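Local coordinates for protein DspB (Aggregatibacter actinomycetemcomitans, PDB 1YHT) that probably hydrolyses beta-linked N-acetylhexosamine sugars as a family 20 glycoside hydrolase, thereby releasing bacteria from biofilms, at residues 28-31 against 37-40; 119-124 against 147-152; 201-206 against 227-232. All coordinates share one frame; numbering follows the deposited sequence.

The three contacts follow one another along the chain round the curled parallel sheet of a TIM barrel. Contact 1 joins the loop after strand 18-24 to the helix 32-44 that follows it. Contact 2 lies where the loop after strand 110-117 enters helix 122-132 and meets the loop leading to helix 154-171, about 26 Å from contact 1 between centres. Contact 3 ties helix 192-208 to the loop entering strand 233-236; its centre is about 30 Å from that of contact 1, on the opposite side of the chain's centre, and about 19 Å from that of contact 2. Helix 192-208 also touches Ile-149 and Ile-151, linking contacts 2 and 3. The contacts thus sample three separate sectors of one barrel.

Contact 1 of 3, residues 28-31 against 37-40; sequences HFYS and SFID
Phe-38 points the rim of its ring at the Tyr-30 ring in an offset edge-to-face pair. The ring centroids of Tyr-30 and Phe-38 lie 5.7 Å apart and their planes are inclined at 65°. The touching corner is small: Phe-38 CE2 sits 3.7 Å from Tyr-30 CD1 and also lies near Tyr-30 CE1. Phe-38 swings its ring back beside its own backbone N (chi1 -82°), which carries it off the helix toward the loop. On the other face of the Tyr-30 ring, His-28 ND1 stands 3.9 Å above the plane, toward the rim.

Aliphatic side chains of the barrel wall pack against the pair. Both rings touch Leu-23 and Ile-329, from two neighbouring barrel strands, so large flat side chains suit the layer between sheet and helices; Ile-342 of helix 339-358 also touches Tyr-30.

Polar bonds fix the loop beside it. Ser-31 is the N-cap of helix 32-44; its short side chain lets OG reach forward to cap the backbone N of Val-34, and its own N is held by Asp-339. His-28 NE2 bonds to the carbonyl of Leu-337.

Loop, N-cap and first helical turns thereby close against the sheet in a beta-alpha unit of the kind that builds a TIM barrel.

Contact 2 of 3, residues 119-124 against 147-152; sequences NHMTAI and DEIDIT
In this part of the TIM barrel the loop after strand 110-117, where it enters helix 122-132, meets the loop before helix 154-171. The first loop also carries His-120, hydrogen-bonded to Asp-56 and Glu-184; Asn-119 and Met-121 on either side of that histidine touch Asp-147, Glu-148 and Ile-149. Glu-184 follows Asp-183, consistent with the acidic pair of family 20 enzymes, so the contact probably borders the active site.

The amide end of Asn-119 lies between the carboxylates of Asp-147 and Glu-148, its plane turned 83° from the first and 77° from the second. Nearer the backbone, Asn-119 CB packs 3.9 Å from Glu-148 CG. The strongest partner of Glu-148 OE2 is the backbone N of Gly-186, so a further loop, carrying Gly-186, helps to position this buried acid.

Apolar contact comes from Met-121. Its CG stands between the backbone N and the carbonyl carbon (chi1 60°), and the extended next torsion carries SD to 3.8 Å from Ile-149 CB, the two side chains crossing at about a right angle. The flexible thioether can follow the uneven surface of Ile-149; Met-160 of helix 154-171 also touches Met-121.

A water bridges the backbones: it accepts from Met-121 N at 2.9 Å, donates to Asp-147 O at 2.8 Å, and also meets Thr-122 OG1, a hydroxyl hydrogen-bonded to His-57 ND1 as well. Farther along, Asp-150 makes an Asx turn, OD1 taking Thr-152 N at 3.0 Å from above the carboxylate plane.

Contact 3 of 3, residues 201-206 against 227-232; sequences KLSYFL and QINPNI
An Asx turn and a type I beta turn, both starting at Asn-229 in the loop that enters barrel strand 233-236, dock on helix 192-208: Asn-229 meets Ser-203 and Tyr-204, and Ile-232 meets Ser-203. The Asn-229 amide serves both sides. Its ND2 donates to Ser-203 OG over 3.0 Å, almost straight (168°) and in the amide plane, while Ser-203 OG is also bonded to the carbonyl of Asn-200 one helical turn earlier. Its OD1 accepts from Asn-231 N at 2.9 Å, the donor lying above the carbonyl plane. Asparagine, with donor and acceptor on a short stem, suits this double task; CG is trans to the backbone N (chi1 -179°), extending the amide toward the helix.

Tyr-204 lays its ring nearly parallel to the amide, 12° between planes, so that ND2 rests over one face, 3.3 Å from Tyr-204 CE1. Beside this bond, Ile-232 CG1 packs 3.6 Å from Ser-203 CB, a small residue that lets the branched chain come close; Ile-232 also touches Thr-213 and Met-215 of the neighbouring strand. The turn closes through Ile-232 N to Asn-229 O, an Asx turn overlapping a type I turn that joins a barrel helix to the loop before the next strand of a TIM barrel.

Contact 1 of 3, residues 28-31 against 37-40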
ATOM      1  N   HIS A  28      11.426  -4.164   2.868  1.00  9.51           N
ATOM      2  CA  HIS A  28      12.783  -3.600   2.791  1.00 10.37           C
ATOM      3  C   HIS A  28      12.774  -2.202   3.447  1.00 10.62           C
ATOM      4  O   HIS A  28      11.909  -1.394   3.132  1.00 11.59           O
ATOM      5  CB  HIS A  28      13.260  -3.443   1.352  1.00 10.28           C
ATOM      6  CG  HIS A  28      14.744  -3.220   1.246  1.00 12.20           C
ATOM      7  ND1 HIS A  28      15.337  -1.989   1.460  1.00 16.72           N
ATOM      8  CD2 HIS A  28      15.755  -4.089   1.034  1.00 10.90           C
ATOM      9  CE1 HIS A  28      16.652  -2.111   1.345  1.00 15.43           C
ATOM     10  NE2 HIS A  28      16.929  -3.376   1.086  1.00 14.06           N
ATOM     11  N   PHE A  29      13.698  -1.928   4.363  1.00  9.01           N
ATOM     12  CA  PHE A  29      13.639  -0.676   5.127  1.00  9.24           C
ATOM     13  C   PHE A  29      14.376   0.402   4.395  1.00  9.04           C
ATOM     14  O   PHE A  29      15.372   0.113   3.755  1.00 10.14           O
ATOM     15  CB  PHE A  29      14.276  -0.877   6.502  1.00  8.91           C
ATOM     16  CG  PHE A  29      13.965   0.199   7.487  1.00  7.99           C
ATOM     17  CD1 PHE A  29      12.754   0.227   8.137  1.00  6.44           C
ATOM     18  CD2 PHE A  29      14.901   1.190   7.776  1.00  8.24           C
ATOM     19  CE1 PHE A  29      12.452   1.186   9.067  1.00  7.88           C
ATOM     20  CE2 PHE A  29      14.610   2.159   8.711  1.00  8.32           C
ATOM     21  CZ  PHE A  29      13.399   2.168   9.354  1.00  6.29           C
ATOM     22  N   TYR A  30      13.922   1.649   4.527  1.00  9.49           N
ATOM     23  CA  TYR A  30      14.580   2.800   3.935  1.00  8.68           C
ATOM     24  C   TYR A  30      14.824   3.883   4.992  1.00  9.12           C
ATOM     25  O   TYR A  30      13.945   4.247   5.801  1.00  7.57           O
ATOM     26  CB  TYR A  30      13.743   3.393   2.768  1.00  9.07           C
ATOM     27  CG  TYR A  30      13.455   2.407   1.632  1.00  8.51           C
ATOM     28  CD1 TYR A  30      14.096   2.523   0.389  1.00  7.40           C
ATOM     29  CD2 TYR A  30      12.565   1.376   1.805  1.00  8.59           C
ATOM     30  CE1 TYR A  30      13.817   1.664  -0.667  1.00  8.00           C
ATOM     31  CE2 TYR A  30      12.295   0.459   0.762  1.00  7.28           C
ATOM     32  CZ  TYR A  30      12.905   0.619  -0.470  1.00  8.20           C
ATOM     33  OH  TYR A  30      12.658  -0.272  -1.489  1.00  6.56           O
ATOM     34  N   SER A  31      16.042   4.396   4.981  1.00  8.78           N
ATOM     35  CA  SER A  31      16.460   5.431   5.908  1.00  9.16           C
ATOM     36  C   SER A  31      15.639   6.708   5.717  1.00  8.84           C
ATOM     37  O   SER A  31      15.150   6.969   4.636  1.00  9.53           O
ATOM     38  CB  SER A  31      17.951   5.706   5.733  1.00  8.37           C
ATOM     39  OG  SER A  31      18.187   6.521   4.599  1.00  8.98           O
ATOM     40  N   SER A  37      14.750  11.608  -0.236  1.00  6.88           N
ATOM     41  CA  SER A  37      15.114  11.623  -1.648  1.00  7.22           C
ATOM     42  C   SER A  37      13.968  11.195  -2.575  1.00  6.57           C
ATOM     43  O   SER A  37      13.759  11.776  -3.615  1.00  5.35           O
ATOM     44  CB  SER A  37      16.385  10.777  -1.891  1.00  8.73           C
ATOM     45  OG  SER A  37      17.538  11.380  -1.301  1.00  7.69           O
ATOM     46  N   PHE A  38      13.216  10.160  -2.185  1.00  6.34           N
ATOM     47  CA  PHE A  38      12.023   9.754  -2.922  1.00  7.13           C
ATOM     48  C   PHE A  38      11.032  10.917  -2.963  1.00  6.13           C
ATOM     49  O   PHE A  38      10.427  11.195  -4.020  1.00  8.03           O
ATOM     50  CB  PHE A  38      11.325   8.548  -2.241  1.00  6.78           C
ATOM     51  CG  PHE A  38      11.900   7.243  -2.555  1.00  6.80           C
ATOM     52  CD1 PHE A  38      11.950   6.786  -3.857  1.00  8.95           C
ATOM     53  CD2 PHE A  38      12.393   6.424  -1.545  1.00  7.44           C
ATOM     54  CE1 PHE A  38      12.445   5.526  -4.144  1.00  8.70           C
ATOM     55  CE2 PHE A  38      12.862   5.178  -1.824  1.00  7.48           C
ATOM     56  CZ  PHE A  38      12.913   4.733  -3.152  1.00  8.26           C
ATOM     57  N   ILE A  39      10.854  11.593  -1.818  1.00  6.11           N
ATOM     58  CA  ILE A  39       9.989  12.772  -1.761  1.00  6.30           C
ATOM     59  C   ILE A  39      10.462  13.888  -2.760  1.00  7.36           C
ATOM     60  O   ILE A  39       9.655  14.533  -3.422  1.00  8.05           O
ATOM     61  CB  ILE A  39       9.866  13.311  -0.341  1.00  5.97           C
ATOM     62  CG1 ILE A  39       8.925  12.408   0.471  1.00  7.09           C
ATOM     63  CG2 ILE A  39       9.317  14.770  -0.361  1.00  6.65           C
ATOM     64  CD1 ILE A  39       9.134  12.471   1.902  1.00  8.32           C
ATOM     65  N   ASP A  40      11.774  14.076  -2.860  1.00  8.02           N
ATOM     66  CA  ASP A  40      12.341  15.074  -3.797  1.00  8.19           C
ATOM     67  C   ASP A  40      11.956  14.725  -5.214  1.00  8.28           C
ATOM     68  O   ASP A  40      11.446  15.574  -5.953  1.00 10.50           O
ATOM     69  CB  ASP A  40      13.837  15.121  -3.667  1.00  7.97           C
ATOM     70  CG  ASP A  40      14.293  15.669  -2.318  1.00  8.70           C
ATOM     71  OD1 ASP A  40      13.601  16.496  -1.694  1.00  8.44           O
ATOM     72  OD2 ASP A  40      15.383  15.262  -1.881  1.00 10.19           O
TER

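Contact 2 of 3, residues 119-124 against 147-152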
ATOM      1  N   ASN A 119      -5.559  -9.557   5.476  1.00  8.95           N
ATOM      2  CA  ASN A 119      -4.340 -10.365   5.300  1.00  8.61           C
ATOM      3  C   ASN A 119      -3.113  -9.422   5.427  1.00  8.84           C
ATOM      4  O   ASN A 119      -3.263  -8.285   5.894  1.00  5.87           O
ATOM      5  CB  ASN A 119      -4.449 -11.146   3.965  1.00  8.74           C
ATOM      6  CG  ASN A 119      -3.745 -12.532   3.994  1.00 10.21           C
ATOM      7  OD1 ASN A 119      -4.399 -13.624   3.912  1.00 13.39           O
ATOM      8  ND2 ASN A 119      -2.420 -12.508   4.081  1.00  6.09           N
ATOM      9  N   HIS A 120      -1.926  -9.875   5.016  1.00  8.83           N
ATOM     10  CA  HIS A 120      -0.741  -9.013   4.946  1.00  9.34           C
ATOM     11  C   HIS A 120      -0.520  -8.258   6.276  1.00  9.76           C
ATOM     12  O   HIS A 120      -0.195  -7.061   6.311  1.00  9.08           O
ATOM     13  CB  HIS A 120      -0.857  -8.082   3.733  1.00  8.62           C
ATOM     14  CG  HIS A 120      -0.614  -8.770   2.421  1.00  6.90           C
ATOM     15  ND1 HIS A 120       0.638  -9.204   2.036  1.00  7.51           N
ATOM     16  CD2 HIS A 120      -1.457  -9.112   1.410  1.00  6.34           C
ATOM     17  CE1 HIS A 120       0.551  -9.793   0.850  1.00  8.66           C
ATOM     18  NE2 HIS A 120      -0.705  -9.730   0.435  1.00  6.33           N
ATOM     19  N   MET A 121      -0.675  -8.982   7.393  1.00 10.33           N
ATOM     20  CA  MET A 121      -0.565  -8.349   8.719  1.00  9.42           C
ATOM     21  C   MET A 121       0.094  -9.194   9.766  1.00  9.36           C
ATOM     22  O   MET A 121      -0.113  -8.971  10.957  1.00 10.20           O
ATOM     23  CB  MET A 121      -1.935  -7.807   9.188  1.00 10.32           C
ATOM     24  CG  MET A 121      -3.047  -8.800   9.339  1.00  8.52           C
ATOM     25  SD  MET A 121      -4.620  -8.122   9.911  1.00 10.43           S
ATOM     26  CE  MET A 121      -4.078  -7.078  11.259  1.00  8.60           C
ATOM     27  N   THR A 122       0.931 -10.145   9.350  1.00 10.05           N
ATOM     28  CA  THR A 122       1.587 -11.037  10.304  1.00  9.72           C
ATOM     29  C   THR A 122       2.478 -10.306  11.304  1.00  9.54           C
ATOM     30  O   THR A 122       2.535 -10.694  12.445  1.00  9.52           O
ATOM     31  CB  THR A 122       2.349 -12.167   9.623  1.00  9.32           C
ATOM     32  OG1 THR A 122       1.462 -12.827   8.721  1.00 10.23           O
ATOM     33  CG2 THR A 122       2.836 -13.188  10.641  1.00 12.66           C
ATOM     34  N   ALA A 123       3.176  -9.261  10.882  1.00  9.53           N
ATOM     35  CA  ALA A 123       4.065  -8.555  11.799  1.00  9.53           C
ATOM     36  C   ALA A 123       3.261  -7.978  12.987  1.00  8.79           C
ATOM     37  O   ALA A 123       3.677  -8.043  14.136  1.00  9.44           O
ATOM     38  CB  ALA A 123       4.810  -7.460  11.061  1.00  9.83           C
ATOM     39  N   ILE A 124       2.104  -7.412  12.690  1.00  9.18           N
ATOM     40  CA  ILE A 124       1.189  -6.946  13.737  1.00  9.09           C
ATOM     41  C   ILE A 124       0.823  -8.093  14.682  1.00  9.64           C
ATOM     42  O   ILE A 124       0.885  -7.932  15.883  1.00 10.31           O
ATOM     43  CB  ILE A 124      -0.081  -6.363  13.118  1.00  8.62           C
ATOM     44  CG1 ILE A 124       0.217  -4.992  12.453  1.00  7.41           C
ATOM     45  CG2 ILE A 124      -1.161  -6.216  14.149  1.00  9.32           C
ATOM     46  CD1 ILE A 124      -0.876  -4.492  11.515  1.00  7.67           C
ATOM     47  N   ASP A 147      -4.043 -16.614   8.866  1.00 19.07           N
ATOM     48  CA  ASP A 147      -3.265 -15.449   8.439  1.00 17.85           C
ATOM     49  C   ASP A 147      -4.123 -14.185   8.288  1.00 16.80           C
ATOM     50  O   ASP A 147      -3.716 -13.207   7.624  1.00 15.75           O
ATOM     51  CB  ASP A 147      -2.499 -15.770   7.146  1.00 17.34           C
ATOM     52  CG  ASP A 147      -3.410 -16.171   5.988  1.00 17.31           C
ATOM     53  OD1 ASP A 147      -4.602 -16.487   6.200  1.00 16.81           O
ATOM     54  OD2 ASP A 147      -2.902 -16.191   4.850  1.00 20.44           O
ATOM     55  N   GLU A 148      -5.319 -14.195   8.887  1.00 15.07           N
ATOM     56  CA  GLU A 148      -6.190 -13.033   8.783  1.00 13.29           C
ATOM     57  C   GLU A 148      -6.903 -12.692  10.085  1.00 12.83           C
ATOM     58  O   GLU A 148      -7.284 -13.571  10.868  1.00 11.58           O
ATOM     59  CB  GLU A 148      -7.195 -13.224   7.664  1.00 12.68           C
ATOM     60  CG  GLU A 148      -6.587 -13.463   6.291  1.00 12.04           C
ATOM     61  CD  GLU A 148      -7.640 -13.513   5.201  1.00 13.12           C
ATOM     62  OE1 GLU A 148      -8.814 -13.243   5.493  1.00 14.31           O
ATOM     63  OE2 GLU A 148      -7.300 -13.777   4.039  1.00 10.70           O
ATOM     64  N   ILE A 149      -7.107 -11.394  10.276  1.00 11.36           N
ATOM     65  CA  ILE A 149      -7.955 -10.894  11.332  1.00 11.76           C
ATOM     66  C   ILE A 149      -9.380 -11.367  11.060  1.00 10.91           C
ATOM     67  O   ILE A 149      -9.775 -11.554   9.874  1.00  8.53           O
ATOM     68  CB  ILE A 149      -7.884  -9.323  11.401  1.00 12.56           C
ATOM     69  CG1 ILE A 149      -8.305  -8.802  12.787  1.00 16.96           C
ATOM     70  CG2 ILE A 149      -8.753  -8.707  10.355  1.00 11.62           C
ATOM     71  CD1 ILE A 149      -7.214  -8.755  13.773  1.00 20.86           C
ATOM     72  N   ASP A 150     -10.162 -11.558  12.128  1.00  9.30           N
ATOM     73  CA  ASP A 150     -11.570 -11.931  11.956  1.00  9.18           C
ATOM     74  C   ASP A 150     -12.440 -10.737  11.656  1.00  9.96           C
ATOM     75  O   ASP A 150     -12.846 -10.009  12.571  1.00  9.36           O
ATOM     76  CB  ASP A 150     -12.105 -12.610  13.211  1.00 10.34           C
ATOM     77  CG  ASP A 150     -13.468 -13.229  13.006  1.00 11.68           C
ATOM     78  OD1 ASP A 150     -14.180 -12.940  11.991  1.00 10.90           O
ATOM     79  OD2 ASP A 150     -13.841 -13.961  13.928  1.00 11.97           O
ATOM     80  N   ILE A 151     -12.774 -10.560  10.382  1.00  9.32           N
ATOM     81  CA  ILE A 151     -13.527  -9.345   9.951  1.00 10.87           C
ATOM     82  C   ILE A 151     -14.999  -9.311  10.440  1.00 11.27           C
ATOM     83  O   ILE A 151     -15.716  -8.266  10.343  1.00 12.31           O
ATOM     84  CB  ILE A 151     -13.461  -9.200   8.420  1.00 10.43           C
ATOM     85  CG1 ILE A 151     -14.022 -10.457   7.727  1.00  9.90           C
ATOM     86  CG2 ILE A 151     -11.998  -8.927   7.942  1.00  9.99           C
ATOM     87  CD1 ILE A 151     -14.169 -10.290   6.222  1.00 13.49           C
ATOM     88  N   THR A 152     -15.435 -10.425  11.011  1.00 12.44           N
ATOM     89  CA  THR A 152     -16.787 -10.571  11.575  1.00 13.38           C
ATOM     90  C   THR A 152     -16.851 -10.288  13.073  1.00 13.26           C
ATOM     91  O   THR A 152     -17.940 -10.137  13.633  1.00 15.15           O
ATOM     92  CB  THR A 152     -17.344 -11.993  11.325  1.00 13.93           C
ATOM     93  OG1 THR A 152     -16.682 -12.970  12.149  1.00 15.59           O
ATOM     94  CG2 THR A 152     -17.152 -12.375   9.858  1.00 16.06           C
TER
HETATM   95  O   HOH W   1      -1.405 -11.740   7.910  1.00 11.57           O

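Contact 3 of 3, residues 201-206 against 227-232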
ATOM      1  N   LYS A 201     -17.226  -0.268   7.438  1.00  8.89           N
ATOM      2  CA  LYS A 201     -17.090   0.198   8.837  1.00 10.24           C
ATOM      3  C   LYS A 201     -15.818   1.021   9.039  1.00 10.54           C
ATOM      4  O   LYS A 201     -15.801   2.066   9.728  1.00  9.11           O
ATOM      5  CB  LYS A 201     -17.159  -0.956   9.834  1.00  9.44           C
ATOM      6  CG  LYS A 201     -18.586  -1.371  10.162  1.00 12.03           C
ATOM      7  CD  LYS A 201     -18.627  -2.625  10.997  1.00 12.84           C
ATOM      8  CE  LYS A 201     -20.050  -2.938  11.475  1.00 17.04           C
ATOM      9  NZ  LYS A 201     -20.040  -4.063  12.456  1.00 18.55           N
ATOM     10  N   LEU A 202     -14.770   0.545   8.376  1.00 11.06           N
ATOM     11  CA  LEU A 202     -13.461   1.214   8.386  1.00 10.70           C
ATOM     12  C   LEU A 202     -13.550   2.590   7.697  1.00 10.08           C
ATOM     13  O   LEU A 202     -13.071   3.597   8.240  1.00 10.05           O
ATOM     14  CB  LEU A 202     -12.418   0.270   7.769  1.00 10.80           C
ATOM     15  CG  LEU A 202     -11.593  -0.638   8.691  1.00 12.77           C
ATOM     16  CD1 LEU A 202     -12.253  -1.248   9.947  1.00 13.02           C
ATOM     17  CD2 LEU A 202     -10.702  -1.588   7.962  1.00 12.57           C
ATOM     18  N   SER A 203     -14.227   2.656   6.548  1.00  9.39           N
ATOM     19  CA  SER A 203     -14.353   3.902   5.805  1.00  9.30           C
ATOM     20  C   SER A 203     -15.126   4.976   6.574  1.00  9.45           C
ATOM     21  O   SER A 203     -14.729   6.157   6.535  1.00  7.95           O
ATOM     22  CB  SER A 203     -14.998   3.689   4.433  1.00  9.31           C
ATOM     23  OG  SER A 203     -16.378   3.355   4.499  1.00 12.65           O
ATOM     24  N   TYR A 204     -16.231   4.584   7.239  1.00  7.84           N
ATOM     25  CA  TYR A 204     -17.026   5.563   7.998  1.00  9.01           C
ATOM     26  C   TYR A 204     -16.313   6.011   9.311  1.00  7.93           C
ATOM     27  O   TYR A 204     -16.471   7.125   9.769  1.00  8.45           O
ATOM     28  CB  TYR A 204     -18.437   5.032   8.255  1.00 10.39           C
ATOM     29  CG  TYR A 204     -19.238   4.945   6.957  1.00 12.26           C
ATOM     30  CD1 TYR A 204     -19.465   6.080   6.190  1.00 15.63           C
ATOM     31  CD2 TYR A 204     -19.748   3.736   6.506  1.00 13.63           C
ATOM     32  CE1 TYR A 204     -20.181   6.015   5.011  1.00 17.81           C
ATOM     33  CE2 TYR A 204     -20.464   3.647   5.309  1.00 15.85           C
ATOM     34  CZ  TYR A 204     -20.683   4.792   4.581  1.00 17.27           C
ATOM     35  OH  TYR A 204     -21.400   4.725   3.414  1.00 18.72           O
ATOM     36  N   PHE A 205     -15.504   5.125   9.882  1.00  8.05           N
ATOM     37  CA  PHE A 205     -14.667   5.476  11.022  1.00  7.64           C
ATOM     38  C   PHE A 205     -13.643   6.528  10.556  1.00  7.43           C
ATOM     39  O   PHE A 205     -13.422   7.542  11.221  1.00  7.86           O
ATOM     40  CB  PHE A 205     -13.985   4.213  11.539  1.00  7.97           C
ATOM     41  CG  PHE A 205     -12.922   4.455  12.536  1.00  7.84           C
ATOM     42  CD1 PHE A 205     -13.233   4.563  13.886  1.00 10.01           C
ATOM     43  CD2 PHE A 205     -11.596   4.559  12.144  1.00 10.60           C
ATOM     44  CE1 PHE A 205     -12.209   4.784  14.853  1.00 11.38           C
ATOM     45  CE2 PHE A 205     -10.592   4.732  13.096  1.00 10.12           C
ATOM     46  CZ  PHE A 205     -10.903   4.856  14.439  1.00 11.25           C
ATOM     47  N   LEU A 206     -13.003   6.289   9.420  1.00  7.59           N
ATOM     48  CA  LEU A 206     -12.057   7.277   8.857  1.00  7.71           C
ATOM     49  C   LEU A 206     -12.727   8.613   8.500  1.00  8.26           C
ATOM     50  O   LEU A 206     -12.167   9.693   8.750  1.00  6.66           O
ATOM     51  CB  LEU A 206     -11.353   6.700   7.626  1.00  8.11           C
ATOM     52  CG  LEU A 206     -10.314   5.618   7.936  1.00  7.59           C
ATOM     53  CD1 LEU A 206      -9.868   4.860   6.684  1.00  5.22           C
ATOM     54  CD2 LEU A 206      -9.109   6.172   8.664  1.00  5.94           C
ATOM     55  N   GLN A 227     -22.616  -2.304  -2.866  1.00 11.16           N
ATOM     56  CA  GLN A 227     -22.845  -2.086  -1.417  1.00 11.72           C
ATOM     57  C   GLN A 227     -21.714  -1.293  -0.726  1.00 12.03           C
ATOM     58  O   GLN A 227     -21.826  -0.884   0.406  1.00 12.41           O
ATOM     59  CB  GLN A 227     -22.961  -3.444  -0.707  1.00 11.90           C
ATOM     60  CG  GLN A 227     -24.122  -4.311  -1.190  1.00 13.04           C
ATOM     61  CD  GLN A 227     -23.996  -5.768  -0.783  1.00 12.74           C
ATOM     62  OE1 GLN A 227     -23.675  -6.066   0.351  1.00 11.24           O
ATOM     63  NE2 GLN A 227     -24.219  -6.681  -1.727  1.00  9.01           N
ATOM     64  N   ILE A 228     -20.619  -1.087  -1.438  1.00 12.94           N
ATOM     65  CA  ILE A 228     -19.427  -0.405  -0.909  1.00 14.19           C
ATOM     66  C   ILE A 228     -19.703   1.072  -0.881  1.00 12.31           C
ATOM     67  O   ILE A 228     -20.347   1.586  -1.792  1.00 10.96           O
ATOM     68  CB  ILE A 228     -18.182  -0.729  -1.857  1.00 14.22           C
ATOM     69  CG1 ILE A 228     -17.590  -2.057  -1.458  1.00 17.95           C
ATOM     70  CG2 ILE A 228     -17.120   0.339  -1.830  1.00 18.42           C
ATOM     71  CD1 ILE A 228     -16.660  -1.965  -0.226  1.00 22.34           C
ATOM     72  N   ASN A 229     -19.245   1.729   0.179  1.00 10.71           N
ATOM     73  CA  ASN A 229     -19.245   3.187   0.297  1.00 10.95           C
ATOM     74  C   ASN A 229     -18.696   3.764  -0.993  1.00 10.32           C
ATOM     75  O   ASN A 229     -17.548   3.522  -1.323  1.00  9.09           O
ATOM     76  CB  ASN A 229     -18.331   3.612   1.490  1.00 10.86           C
ATOM     77  CG  ASN A 229     -18.274   5.137   1.737  1.00 11.56           C
ATOM     78  OD1 ASN A 229     -18.725   5.920   0.930  1.00 12.02           O
ATOM     79  ND2 ASN A 229     -17.691   5.543   2.880  1.00 10.68           N
ATOM     80  N   PRO A 230     -19.509   4.531  -1.723  1.00 10.77           N
ATOM     81  CA  PRO A 230     -18.989   4.975  -3.006  1.00 10.84           C
ATOM     82  C   PRO A 230     -17.912   6.022  -2.900  1.00 10.40           C
ATOM     83  O   PRO A 230     -17.365   6.381  -3.917  1.00 10.26           O
ATOM     84  CB  PRO A 230     -20.211   5.545  -3.716  1.00 11.72           C
ATOM     85  CG  PRO A 230     -21.153   5.995  -2.611  1.00 11.63           C
ATOM     86  CD  PRO A 230     -20.861   5.055  -1.444  1.00 12.18           C
ATOM     87  N   ASN A 231     -17.650   6.544  -1.692  1.00  8.73           N
ATOM     88  CA  ASN A 231     -16.546   7.469  -1.497  1.00  9.61           C
ATOM     89  C   ASN A 231     -15.169   6.780  -1.310  1.00  9.91           C
ATOM     90  O   ASN A 231     -14.121   7.454  -1.304  1.00  8.61           O
ATOM     91  CB  ASN A 231     -16.800   8.398  -0.302  1.00  8.09           C
ATOM     92  CG  ASN A 231     -17.909   9.427  -0.567  1.00 10.52           C
ATOM     93  OD1 ASN A 231     -18.605   9.853   0.376  1.00 16.70           O
ATOM     94  ND2 ASN A 231     -18.071   9.835  -1.814  1.00 12.13           N
ATOM     95  N   ILE A 232     -15.165   5.466  -1.147  1.00  9.92           N
ATOM     96  CA  ILE A 232     -13.877   4.783  -0.958  1.00 10.39           C
ATOM     97  C   ILE A 232     -13.161   4.886  -2.290  1.00 10.43           C
ATOM     98  O   ILE A 232     -13.791   4.738  -3.375  1.00 10.23           O
ATOM     99  CB  ILE A 232     -14.025   3.320  -0.563  1.00 10.85           C
ATOM    100  CG1 ILE A 232     -14.605   3.210   0.849  1.00 12.08           C
ATOM    101  CG2 ILE A 232     -12.616   2.596  -0.644  1.00 11.98           C
ATOM    102  CD1 ILE A 232     -15.067   1.742   1.223  1.00 11.52           C
TER